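Local coordinates for uncharacterized protein (Bacteroides cellulosilyticus, PDB 5JVK) that probably hydrolyses O-glycosidic bonds, as a family 39 glycoside hydrolase of a gut symbiont, at residues A[135-140]-A[150-155]; A[169-174]-A[216-221]. One frame throughout, in Å; residues are numbered along the deposited sequence.

Interaction 1: A[135-140]-A[150-155]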
loop_
_atom_site.group_PDB
_atom_site.type_symbol
_atom_site.label_atom_id
_atom_site.label_comp_id
_atom_site.label_asym_id
_atom_site.label_seq_id
_atom_site.Cartn_x
_atom_site.Cartn_y
_atom_site.Cartn_z
ATOM N N THR A 135 -1.191 -9.339 -6.249
ATOM C CA THR A 135 -1.954 -9.399 -7.491
ATOM C C THR A 135 -2.669 -10.735 -7.662
ATOM O O THR A 135 -2.366 -11.713 -6.978
ATOM C CB THR A 135 -1.076 -9.072 -8.716
ATOM O OG1 THR A 135 -1.916 -8.827 -9.851
ATOM C CG2 THR A 135 -0.091 -10.198 -9.025
ATOM N N ASP A 136 -3.626 -10.748 -8.584
ATOM C CA ASP A 136 -4.526 -11.880 -8.769
ATOM C C ASP A 136 -3.930 -12.955 -9.658
ATOM O O ASP A 136 -3.073 -12.687 -10.503
ATOM C CB ASP A 136 -5.845 -11.417 -9.387
ATOM C CG ASP A 136 -6.582 -10.443 -8.508
ATOM O OD1 ASP A 136 -7.277 -10.892 -7.568
ATOM O OD2 ASP A 136 -6.467 -9.223 -8.762
ATOM N N LEU A 137 -4.400 -14.177 -9.448
ATOM C CA LEU A 137 -4.162 -15.276 -10.363
ATOM C C LEU A 137 -5.452 -16.081 -10.446
ATOM O O LEU A 137 -5.920 -16.612 -9.440
ATOM C CB LEU A 137 -2.992 -16.135 -9.876
ATOM C CG LEU A 137 -2.464 -17.247 -10.795
ATOM C CD1 LEU A 137 -3.388 -18.458 -10.811
ATOM C CD2 LEU A 137 -2.228 -16.733 -12.210
ATOM N N ALA A 138 -6.020 -16.161 -11.646
ATOM C CA ALA A 138 -7.275 -16.868 -11.862
ATOM C C ALA A 138 -7.019 -18.363 -12.040
ATOM O O ALA A 138 -6.180 -18.759 -12.852
ATOM C CB ALA A 138 -7.991 -16.305 -13.080
ATOM N N TRP A 139 -7.734 -19.177 -11.263
ATOM C CA TRP A 139 -7.766 -20.640 -11.425
ATOM C C TRP A 139 -8.132 -21.011 -12.868
ATOM O O TRP A 139 -7.494 -21.872 -13.475
ATOM C CB TRP A 139 -8.770 -21.229 -10.421
ATOM C CG TRP A 139 -8.974 -22.726 -10.429
ATOM C CD1 TRP A 139 -8.181 -23.676 -11.009
ATOM C CD2 TRP A 139 -10.034 -23.436 -9.776
ATOM N NE1 TRP A 139 -8.698 -24.929 -10.780
ATOM C CE2 TRP A 139 -9.834 -24.810 -10.025
ATOM C CE3 TRP A 139 -11.144 -23.041 -9.016
ATOM C CZ2 TRP A 139 -10.701 -25.794 -9.535
ATOM C CZ3 TRP A 139 -12.006 -24.018 -8.530
ATOM C CH2 TRP A 139 -11.779 -25.380 -8.795
ATOM N N GLU A 140 -9.147 -20.332 -13.398
ATOM C CA GLU A 140 -9.544 -20.411 -14.815
ATOM C C GLU A 140 -8.360 -20.330 -15.791
ATOM O O GLU A 140 -8.242 -21.154 -16.700
ATOM C CB GLU A 140 -10.550 -19.289 -15.118
ATOM C CG GLU A 140 -11.212 -19.346 -16.486
ATOM C CD GLU A 140 -12.384 -18.384 -16.601
ATOM O OE1 GLU A 140 -13.298 -18.448 -15.747
ATOM O OE2 GLU A 140 -12.396 -17.566 -17.546
ATOM N N VAL A 150 -1.092 -24.553 -17.080
ATOM C CA VAL A 150 -0.258 -23.556 -17.753
ATOM C C VAL A 150 -0.083 -22.332 -16.846
ATOM O O VAL A 150 -0.995 -21.978 -16.100
ATOM C CB VAL A 150 -0.851 -23.144 -19.125
ATOM C CG1 VAL A 150 -2.195 -22.435 -18.971
ATOM C CG2 VAL A 150 0.131 -22.281 -19.911
ATOM N N MET A 151 1.094 -21.708 -16.905
ATOM C CA MET A 151 1.381 -20.484 -16.156
ATOM C C MET A 151 1.181 -19.289 -17.094
ATOM O O MET A 151 1.911 -19.168 -18.079
ATOM C CB MET A 151 2.822 -20.519 -15.630
ATOM C CG MET A 151 3.221 -19.348 -14.738
ATOM S SD MET A 151 2.184 -19.125 -13.276
ATOM C CE MET A 151 2.445 -20.670 -12.413
ATOM N N PRO A 152 0.191 -18.408 -16.808
ATOM C CA PRO A 152 -0.048 -17.259 -17.701
ATOM C C PRO A 152 1.140 -16.305 -17.822
ATOM O O PRO A 152 1.981 -16.249 -16.922
ATOM C CB PRO A 152 -1.241 -16.543 -17.054
ATOM C CG PRO A 152 -1.912 -17.579 -16.229
ATOM C CD PRO A 152 -0.816 -18.468 -15.729
ATOM N N GLU A 153 1.193 -15.565 -18.927
ATOM C CA GLU A 153 2.319 -14.670 -19.220
ATOM C C GLU A 153 2.452 -13.535 -18.200
ATOM O O GLU A 153 3.570 -13.177 -17.818
ATOM C CB GLU A 153 2.207 -14.106 -20.648
ATOM C CG GLU A 153 3.332 -13.166 -21.093
ATOM C CD GLU A 153 4.731 -13.754 -20.943
ATOM O OE1 GLU A 153 5.678 -12.977 -20.692
ATOM O OE2 GLU A 153 4.895 -14.989 -21.075
ATOM N N HIS A 154 1.322 -12.982 -17.758
ATOM C CA HIS A 154 1.337 -11.892 -16.774
ATOM C C HIS A 154 1.989 -12.279 -15.436
ATOM O O HIS A 154 2.584 -11.424 -14.783
ATOM C CB HIS A 154 -0.063 -11.274 -16.574
ATOM C CG HIS A 154 -1.067 -12.189 -15.939
ATOM N ND1 HIS A 154 -1.286 -12.225 -14.578
ATOM C CD2 HIS A 154 -1.936 -13.076 -16.482
ATOM C CE1 HIS A 154 -2.233 -13.107 -14.308
ATOM N NE2 HIS A 154 -2.644 -13.637 -15.446
ATOM N N MET A 155 1.912 -13.557 -15.054
ATOM C CA MET A 155 2.571 -14.037 -13.828
ATOM C C MET A 155 4.095 -13.954 -13.880
ATOM O O MET A 155 4.720 -13.492 -12.924
ATOM C CB MET A 155 2.155 -15.473 -13.493
ATOM C CG MET A 155 0.822 -15.575 -12.775
ATOM S SD MET A 155 0.811 -14.795 -11.146
ATOM C CE MET A 155 1.998 -15.813 -10.276
#

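Interaction 2: A[169-174]-A[216-221]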
loop_
_atom_site.group_PDB
_atom_site.type_symbol
_atom_site.label_atom_id
_atom_site.label_comp_id
_atom_site.label_asym_id
_atom_site.label_seq_id
_atom_site.Cartn_x
_atom_site.Cartn_y
_atom_site.Cartn_z
ATOM N N PRO A 169 6.579 -10.824 -4.104
ATOM C CA PRO A 169 5.180 -10.833 -4.534
ATOM C C PRO A 169 4.314 -11.801 -3.723
ATOM O O PRO A 169 4.759 -12.906 -3.403
ATOM C CB PRO A 169 5.258 -11.269 -6.004
ATOM C CG PRO A 169 6.619 -11.849 -6.200
ATOM C CD PRO A 169 7.398 -11.731 -4.925
ATOM N N LEU A 170 3.101 -11.354 -3.389
ATOM C CA LEU A 170 2.065 -12.179 -2.767
ATOM C C LEU A 170 0.972 -12.387 -3.809
ATOM O O LEU A 170 0.562 -11.431 -4.462
ATOM C CB LEU A 170 1.508 -11.470 -1.532
ATOM C CG LEU A 170 0.447 -12.177 -0.670
ATOM C CD1 LEU A 170 0.588 -11.776 0.792
ATOM C CD2 LEU A 170 -0.976 -11.903 -1.146
ATOM N N ILE A 171 0.504 -13.626 -3.970
ATOM C CA ILE A 171 -0.443 -13.969 -5.041
ATOM C C ILE A 171 -1.751 -14.496 -4.459
ATOM O O ILE A 171 -1.749 -15.467 -3.700
ATOM C CB ILE A 171 0.151 -15.021 -6.012
ATOM C CG1 ILE A 171 1.483 -14.533 -6.605
ATOM C CG2 ILE A 171 -0.837 -15.374 -7.125
ATOM C CD1 ILE A 171 1.387 -13.341 -7.541
ATOM N N VAL A 172 -2.861 -13.852 -4.829
ATOM C CA VAL A 172 -4.196 -14.305 -4.425
ATOM C C VAL A 172 -4.795 -15.184 -5.531
ATOM O O VAL A 172 -5.061 -14.723 -6.642
ATOM C CB VAL A 172 -5.134 -13.139 -3.975
ATOM C CG1 VAL A 172 -5.466 -12.160 -5.098
ATOM C CG2 VAL A 172 -6.416 -13.690 -3.359
ATOM N N PHE A 173 -4.974 -16.463 -5.204
ATOM C CA PHE A 173 -5.424 -17.490 -6.145
ATOM C C PHE A 173 -6.906 -17.772 -5.946
ATOM O O PHE A 173 -7.327 -18.056 -4.824
ATOM C CB PHE A 173 -4.631 -18.784 -5.909
ATOM C CG PHE A 173 -5.016 -19.913 -6.826
ATOM C CD1 PHE A 173 -4.416 -20.037 -8.064
ATOM C CD2 PHE A 173 -5.967 -20.856 -6.447
ATOM C CE1 PHE A 173 -4.756 -21.069 -8.925
ATOM C CE2 PHE A 173 -6.314 -21.894 -7.298
ATOM C CZ PHE A 173 -5.707 -22.003 -8.542
ATOM N N GLY A 174 -7.693 -17.726 -7.018
ATOM C CA GLY A 174 -9.091 -18.138 -6.925
ATOM C C GLY A 174 -9.983 -17.772 -8.092
ATOM O O GLY A 174 -9.539 -17.741 -9.237
ATOM N N THR A 216 6.626 -16.783 -1.984
ATOM C CA THR A 216 6.496 -17.454 -0.679
ATOM C C THR A 216 5.171 -17.175 0.052
ATOM O O THR A 216 4.934 -17.745 1.120
ATOM C CB THR A 216 7.670 -17.077 0.252
ATOM O OG1 THR A 216 7.832 -15.654 0.273
ATOM C CG2 THR A 216 8.960 -17.714 -0.232
ATOM N N GLU A 217 4.321 -16.314 -0.514
ATOM C CA GLU A 217 3.024 -15.970 0.083
ATOM C C GLU A 217 1.896 -16.213 -0.918
ATOM O O GLU A 217 1.836 -15.554 -1.962
ATOM C CB GLU A 217 3.000 -14.505 0.537
ATOM C CG GLU A 217 3.871 -14.193 1.747
ATOM C CD GLU A 217 5.341 -14.018 1.405
ATOM O OE1 GLU A 217 5.658 -13.232 0.488
ATOM O OE2 GLU A 217 6.185 -14.667 2.056
ATOM N N TRP A 218 1.010 -17.154 -0.588
ATOM C CA TRP A 218 -0.122 -17.527 -1.434
ATOM C C TRP A 218 -1.416 -17.391 -0.645
ATOM O O TRP A 218 -1.551 -17.978 0.431
ATOM C CB TRP A 218 0.034 -18.965 -1.926
ATOM C CG TRP A 218 1.179 -19.164 -2.873
ATOM C CD1 TRP A 218 2.460 -19.512 -2.550
ATOM C CD2 TRP A 218 1.145 -19.035 -4.300
ATOM N NE1 TRP A 218 3.226 -19.606 -3.688
ATOM C CE2 TRP A 218 2.446 -19.320 -4.777
ATOM C CE3 TRP A 218 0.142 -18.708 -5.225
ATOM C CZ2 TRP A 218 2.773 -19.285 -6.142
ATOM C CZ3 TRP A 218 0.467 -18.674 -6.586
ATOM C CH2 TRP A 218 1.773 -18.961 -7.028
ATOM N N GLU A 219 -2.361 -16.622 -1.189
ATOM C CA GLU A 219 -3.631 -16.321 -0.527
ATOM C C GLU A 219 -4.751 -17.063 -1.244
ATOM O O GLU A 219 -4.946 -16.882 -2.442
ATOM C CB GLU A 219 -3.884 -14.810 -0.543
ATOM C CG GLU A 219 -5.074 -14.340 0.285
ATOM C CD GLU A 219 -5.265 -12.830 0.250
ATOM O OE1 GLU A 219 -4.731 -12.167 -0.667
ATOM O OE2 GLU A 219 -5.958 -12.294 1.140
ATOM N N LEU A 220 -5.480 -17.901 -0.511
ATOM C CA LEU A 220 -6.535 -18.724 -1.101
ATOM C C LEU A 220 -7.843 -17.931 -1.178
ATOM O O LEU A 220 -8.525 -17.735 -0.172
ATOM C CB LEU A 220 -6.694 -20.036 -0.313
ATOM C CG LEU A 220 -7.547 -21.185 -0.883
ATOM C CD1 LEU A 220 -9.031 -20.840 -0.935
ATOM C CD2 LEU A 220 -7.057 -21.617 -2.262
ATOM N N TRP A 221 -8.161 -17.468 -2.387
ATOM C CA TRP A 221 -9.435 -16.820 -2.739
ATOM C C TRP A 221 -9.516 -15.374 -2.241
ATOM O O TRP A 221 -9.078 -15.066 -1.137
ATOM C CB TRP A 221 -10.650 -17.636 -2.248
ATOM C CG TRP A 221 -11.741 -17.744 -3.264
ATOM C CD1 TRP A 221 -12.780 -16.883 -3.449
ATOM C CD2 TRP A 221 -11.889 -18.770 -4.251
ATOM N NE1 TRP A 221 -13.575 -17.311 -4.487
ATOM C CE2 TRP A 221 -13.052 -18.469 -4.996
ATOM C CE3 TRP A 221 -11.153 -19.919 -4.576
ATOM C CZ2 TRP A 221 -13.497 -19.272 -6.052
ATOM C CZ3 TRP A 221 -11.596 -20.721 -5.626
ATOM C CH2 TRP A 221 -12.758 -20.390 -6.353
#

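Interaction 1: A[135-140]-A[150-155]
Leu137, near the C-terminal end of strand 132-138, carries most of the contact with the start of helix 153-164. From CB the chain runs with CG anti to the backbone N (chi1 -172°). CG is the first atom to meet the helix, lying 4.1 Å from SD of Met155. Beyond it CD2 enters the angle between Pro152 and Met155, 3.3 Å from Met155 CG and 4.1 Å from Pro152 CG. Met155 is bent at chi2 and chi3, so that it crosses the leucine at about a right angle and SD also lies 3.8 Å from Leu137 CD2. His154 meets the strand beside the leucine: CG takes the crowded position between backbone N and carbonyl carbon (chi1 67°), which presents the edge of the imidazole to the strand, CE1 standing 3.9 Å from Asp136 O near the ring plane. The leucine, proline and methionine contacts are apolar, and the histidine edge adds a van der Waals approach to a backbone oxygen. Met155 also touches Met211 of helix 194-211. Such strand-to-helix packing is characteristic of a beta-alpha unit in a (beta/alpha)8 barrel, the helix lying against the outside of the strand that precedes it.

Interaction 2: A[169-174]-A[216-221]
Strands 169-174 and 217-220 run parallel, 26° apart in direction, as the third and fourth strands of the barrel. The firm part lies in the middle of the pair. Glu219 bonds to strand 169-174 through both its N-H and its C=O: the N-H points almost straight at Ile171 O (2.8 Å, 175°), while the O accepts Phe173 N nearly along the C=O axis. On the outer face, Trp218 and Ile171 lie side by side and point the same way, the indole CZ3 being 3.6 Å from Ile171 CG2. On the inner face the extended Glu219 chain runs alongside Val172, bringing OE1 to 3.5 Å from Val172 CB. At the C-terminal end Trp221 N reaches Phe173 O by a bent bond (141°), and the CA of Gly174 sits over one face of the Trp221 six-membered ring, 3.9 Å from its centroid, a CH-pi contact. Toward the N-terminal end the Ile171 N to Glu217 O bond is the longest of the four, at 3.1 Å, and the partly exposed Thr216 marks the solvent side, though every touching residue is buried. There Leu170 CG and CD1 press on Glu217 CB, and CD2 lies 3.8 Å from Glu219 OE1; an alanine here would lose both branches and would probably weaken the packing against the Glu217 and Glu219 chains. Buried as it is, the Glu219 carboxylate has Arg134 as salt-bridge partner at OE1, and Ser286 and Thr339 as hydrogen-bond partners at OE2, a setting that would probably favour its ionised form.

Strands 132-138 and 168-174 are neighbours in the barrel, and helix 153-164 joins them in a beta-alpha-beta crossover, so interaction 1 leads directly into interaction 2; their centres lie 11 Å apart. Probable hydrogen bonds link the two, from Leu137 N to Val172 O (2.9 Å) and from Trp139 N to Gly174 O (3.1 Å). Outside the barrel, Leu137 CD1 packs 3.3 Å from Phe173 CD1. Inside it, Asp136 OD1 lies 3.3 Å from Val172 CG1, and Asp136 OD2 is hydrogen-bonded to a bound glycerol, probably from crystallisation. In clan GH-A barrels, to which family 39 belongs, the acid/base follows the fourth strand, so 216-221 probably leads into the active site.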